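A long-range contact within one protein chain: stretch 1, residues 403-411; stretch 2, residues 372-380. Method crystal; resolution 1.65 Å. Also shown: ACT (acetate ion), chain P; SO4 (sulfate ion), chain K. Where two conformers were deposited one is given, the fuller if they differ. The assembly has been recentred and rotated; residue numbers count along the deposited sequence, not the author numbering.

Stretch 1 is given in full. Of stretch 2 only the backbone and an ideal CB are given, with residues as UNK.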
# COMPACT_ATOMS: atom_id res chain seq x y z
N ALA A 403 1.16 24.14 9.72
CA ALA A 403 0.02 23.44 10.33
C ALA A 403 -0.06 23.57 11.85
O ALA A 403 -0.33 22.59 12.56
CB ALA A 403 -0.03 21.95 9.88
N THR A 404 0.19 24.79 12.34
CA THR A 404 -0.05 25.07 13.75
C THR A 404 -1.57 25.06 14.01
O THR A 404 -2.03 24.77 15.13
CB THR A 404 0.53 26.43 14.17
OG1 THR A 404 -0.06 27.47 13.39
CG2 THR A 404 2.06 26.45 13.98
N ARG A 405 -2.34 25.35 12.95
CA ARG A 405 -3.79 25.49 13.01
C ARG A 405 -4.40 25.08 11.69
O ARG A 405 -3.74 25.19 10.65
CB ARG A 405 -4.19 26.96 13.26
CG ARG A 405 -3.50 27.58 14.45
CD ARG A 405 -3.67 29.11 14.55
NE ARG A 405 -2.97 29.52 15.78
CZ ARG A 405 -2.95 30.74 16.29
NH1 ARG A 405 -3.58 31.74 15.68
NH2 ARG A 405 -2.29 30.97 17.42
N GLY A 406 -5.65 24.63 11.73
CA GLY A 406 -6.44 24.40 10.51
C GLY A 406 -6.99 25.73 10.02
O GLY A 406 -7.09 26.68 10.80
N MET A 407 -7.32 25.81 8.73
CA MET A 407 -7.85 27.05 8.16
C MET A 407 -9.17 26.77 7.44
O MET A 407 -9.26 25.86 6.64
CB MET A 407 -6.84 27.66 7.19
CG MET A 407 -7.24 29.04 6.64
SD MET A 407 -6.00 29.60 5.47
CE MET A 407 -6.63 31.24 5.13
N ILE A 408 -10.19 27.57 7.75
CA ILE A 408 -11.50 27.44 7.12
C ILE A 408 -11.49 28.26 5.83
O ILE A 408 -11.17 29.47 5.84
CB ILE A 408 -12.60 27.99 8.05
CG1 ILE A 408 -12.65 27.18 9.35
CG2 ILE A 408 -13.97 27.99 7.34
CD1 ILE A 408 -12.82 28.01 10.58
N VAL A 409 -11.85 27.62 4.71
CA VAL A 409 -11.77 28.29 3.40
C VAL A 409 -12.99 27.99 2.53
O VAL A 409 -13.66 26.95 2.72
CB VAL A 409 -10.46 27.89 2.61
CG1 VAL A 409 -9.21 28.30 3.40
CG2 VAL A 409 -10.43 26.38 2.29
N ASP A 410 -13.25 28.91 1.61
CA ASP A 410 -14.24 28.73 0.54
C ASP A 410 -13.54 28.02 -0.63
O ASP A 410 -12.82 28.66 -1.40
CB ASP A 410 -14.72 30.11 0.09
CG ASP A 410 -15.78 30.05 -1.00
OD1 ASP A 410 -16.09 28.95 -1.51
OD2 ASP A 410 -16.31 31.13 -1.33
N LEU A 411 -13.78 26.71 -0.76
CA LEU A 411 -13.11 25.92 -1.81
C LEU A 411 -13.44 26.40 -3.22
O LEU A 411 -12.58 26.40 -4.07
CB LEU A 411 -13.41 24.43 -1.68
CG LEU A 411 -12.69 23.77 -0.49
CD1 LEU A 411 -13.22 22.37 -0.28
CD2 LEU A 411 -11.18 23.77 -0.71
N UNK A 372 -19.59 34.48 9.05
CA UNK A 372 -18.73 34.15 7.92
C UNK A 372 -17.33 33.90 8.44
O UNK A 372 -16.62 34.84 8.80
CB UNK A 372 -18.73 35.26 6.87
N UNK A 373 -16.93 32.63 8.48
CA UNK A 373 -15.63 32.25 9.04
C UNK A 373 -14.56 32.06 7.95
O UNK A 373 -13.52 31.45 8.19
CB UNK A 373 -15.77 30.96 9.85
N UNK A 374 -14.80 32.60 6.76
CA UNK A 374 -13.77 32.47 5.71
C UNK A 374 -12.42 33.05 6.16
O UNK A 374 -12.35 34.17 6.66
CB UNK A 374 -14.23 33.17 4.43
N UNK A 375 -11.37 32.26 5.96
CA UNK A 375 -9.99 32.63 6.29
C UNK A 375 -9.68 32.67 7.77
O UNK A 375 -8.61 33.13 8.16
CB UNK A 375 -9.67 34.00 5.69
N UNK A 376 -10.60 32.14 8.59
CA UNK A 376 -10.36 31.97 10.03
C UNK A 376 -9.55 30.69 10.27
O UNK A 376 -9.54 29.79 9.42
CB UNK A 376 -11.68 31.92 10.80
N UNK A 377 -8.89 30.61 11.43
CA UNK A 377 -8.11 29.43 11.79
C UNK A 377 -8.73 28.74 12.99
O UNK A 377 -9.45 29.37 13.79
CB UNK A 377 -6.66 29.81 12.08
N UNK A 378 -8.50 27.44 13.13
CA UNK A 378 -9.09 26.73 14.27
C UNK A 378 -8.31 25.51 14.71
O UNK A 378 -7.46 24.97 13.98
CB UNK A 378 -10.52 26.30 13.93
N UNK A 379 -8.59 25.12 15.94
CA UNK A 379 -8.08 23.89 16.53
C UNK A 379 -9.19 23.26 17.34
O UNK A 379 -10.14 23.97 17.77
CB UNK A 379 -6.85 24.15 17.40
N UNK A 380 -9.10 21.95 17.55
CA UNK A 380 -9.91 21.26 18.58
C UNK A 380 -9.11 21.11 19.86
O UNK A 380 -7.93 20.76 19.84
CB UNK A 380 -10.37 19.89 18.09
C ACT P . -1.39 27.68 18.81
O ACT P . -1.09 27.81 17.59
OXT ACT P . -1.80 26.55 19.17
CH3 ACT P . -1.26 28.80 19.80
S SO4 K . -14.72 38.81 9.83
O1 SO4 K . -15.88 38.57 8.97
O2 SO4 K . -15.17 38.79 11.22
O3 SO4 K . -14.11 40.09 9.50
O4 SO4 K . -13.78 37.69 9.63

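Position 372 has an ideal CB with nothing of stretch 1 within 5.5 Å. Stretch 1 sets no demand, and many side chains would suit. It is Asn372, whose OD1 accepts a hydrogen bond from N of 374 (3.1 Å).

At position 373 the ideal CB lies 4.2 Å from Ile408 CD1. CA-to-CB points sideways, so an apolar side chain of moderate size would fit. Leu373 places CD2 4.1 Å from Ile408 CD1. Its O receives the backbone N of 376 (3.0 Å), closing a type II turn.

Position 374 is the second of the turn. The ideal CB is 5.2 Å from Asp410 N, a possible donor, but the Asp410 carboxylate is also near. A polar or basic side chain seems natural. The residue is Glu374, and its OE2 stands 4.4 Å from Asp410 OD2, like charges close together. Two waters bridge the two residues. One donates to Glu374 OE2 (2.8 Å) and accepts from Asp410 N (3.0 Å). The other donates to Glu374 OE2 (2.9 Å) and Asp410 OD2 (2.6 Å).

Position 375 has phi/psi of 71/12, which favours Gly or Asn. Its backbone N donates to Ile408 O (2.8 Å), whatever the side chain. The residue is Asn375. Its OD1 comes 3.7 Å from Met407 CE and takes a weak hydrogen bond from the first water (3.3 Å).

At position 376 the backbone O accepts from Ile408 N (2.9 Å). The ideal CB is 4.1 Å from Ile408 CD1, but a long side chain could lead away towards the sulfate. Apolar, aromatic or basic residues would suit. Trp376 rests CB 4.0 Å from Ile408 CD1, and its NE1 donates to sulfate O4 (2.8 Å).

Position 377 pairs with Met407 in an antiparallel, non-hydrogen-bonded bridge, and both side chains lie on the same face. An aromatic or large apolar residue could lie along the methionine. Tyr377 does so: Met407 CG sits over its ring face, 4.1 Å from the centroid.

Position 378 pairs with Gly406 through N to Gly406 O (2.8 Å) and Gly406 N to O of 378 (2.9 Å). The glycine leaves room on this face, and Ile408 adds an apolar wall, so a broad side chain is likely. Tyr378 brings CD1 3.7 Å from Ile408 CG1. Its CE1 lies 3.2 Å from an ideal CB on Gly406, a tight spot for any side chain there.

Position 379 points sideways, and apolar branches could reach Arg405. Leu379 sets CD2 3.4 Å from Thr404 O and 3.9 Å from Arg405 CA.

Position 380 is out of reach and unconstrained here. It is Tyr380.

Stretch 2 372-380: NLENWYYLY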
# COMPACT_ATOMS: atom_id res chain seq x y z
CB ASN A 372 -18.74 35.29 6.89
CG ASN A 372 -18.04 34.92 5.58
OD1 ASN A 372 -17.24 33.98 5.52
ND2 ASN A 372 -18.36 35.65 4.52
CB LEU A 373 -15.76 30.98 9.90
CG LEU A 373 -16.31 31.12 11.33
CD1 LEU A 373 -17.78 31.48 11.31
CD2 LEU A 373 -16.10 29.84 12.12
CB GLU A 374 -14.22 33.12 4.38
CG GLU A 374 -13.21 32.94 3.23
CD GLU A 374 -13.70 33.44 1.89
OE1 GLU A 374 -14.70 34.18 1.86
OE2 GLU A 374 -13.07 33.11 0.88
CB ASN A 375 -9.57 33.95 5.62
CG ASN A 375 -9.69 33.89 4.11
OD1 ASN A 375 -9.53 32.83 3.51
ND2 ASN A 375 -10.02 35.02 3.51
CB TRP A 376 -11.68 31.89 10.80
CG TRP A 376 -12.29 33.22 11.06
CD1 TRP A 376 -12.75 34.12 10.14
CD2 TRP A 376 -12.54 33.80 12.35
NE1 TRP A 376 -13.25 35.24 10.77
CE2 TRP A 376 -13.13 35.08 12.13
CE3 TRP A 376 -12.30 33.38 13.67
CZ2 TRP A 376 -13.49 35.93 13.17
CZ3 TRP A 376 -12.67 34.24 14.72
CH2 TRP A 376 -13.26 35.49 14.46
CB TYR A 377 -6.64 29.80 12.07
CG TYR A 377 -5.94 30.36 10.85
CD1 TYR A 377 -6.02 31.73 10.53
CD2 TYR A 377 -5.22 29.52 10.00
CE1 TYR A 377 -5.38 32.25 9.40
CE2 TYR A 377 -4.58 30.03 8.86
CZ TYR A 377 -4.66 31.39 8.57
OH TYR A 377 -4.01 31.88 7.44
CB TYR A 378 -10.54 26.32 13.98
CG TYR A 378 -10.76 25.13 13.04
CD1 TYR A 378 -10.50 25.23 11.67
CD2 TYR A 378 -11.28 23.91 13.52
CE1 TYR A 378 -10.73 24.15 10.81
CE2 TYR A 378 -11.52 22.82 12.67
CZ TYR A 378 -11.25 22.96 11.31
OH TYR A 378 -11.50 21.94 10.45
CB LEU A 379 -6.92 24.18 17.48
CG LEU A 379 -5.57 24.59 16.88
CD1 LEU A 379 -4.62 25.10 17.96
CD2 LEU A 379 -4.96 23.41 16.10
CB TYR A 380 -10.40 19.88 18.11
CG TYR A 380 -11.28 19.92 16.88
CD1 TYR A 380 -12.44 20.71 16.85
CD2 TYR A 380 -10.98 19.14 15.76
CE1 TYR A 380 -13.26 20.74 15.72
CE2 TYR A 380 -11.81 19.15 14.64
CZ TYR A 380 -12.93 19.97 14.62
OH TYR A 380 -13.74 20.00 13.51
O HOH W 1 -11.22 31.10 1.24
O HOH W 2 -15.09 33.45 -1.19
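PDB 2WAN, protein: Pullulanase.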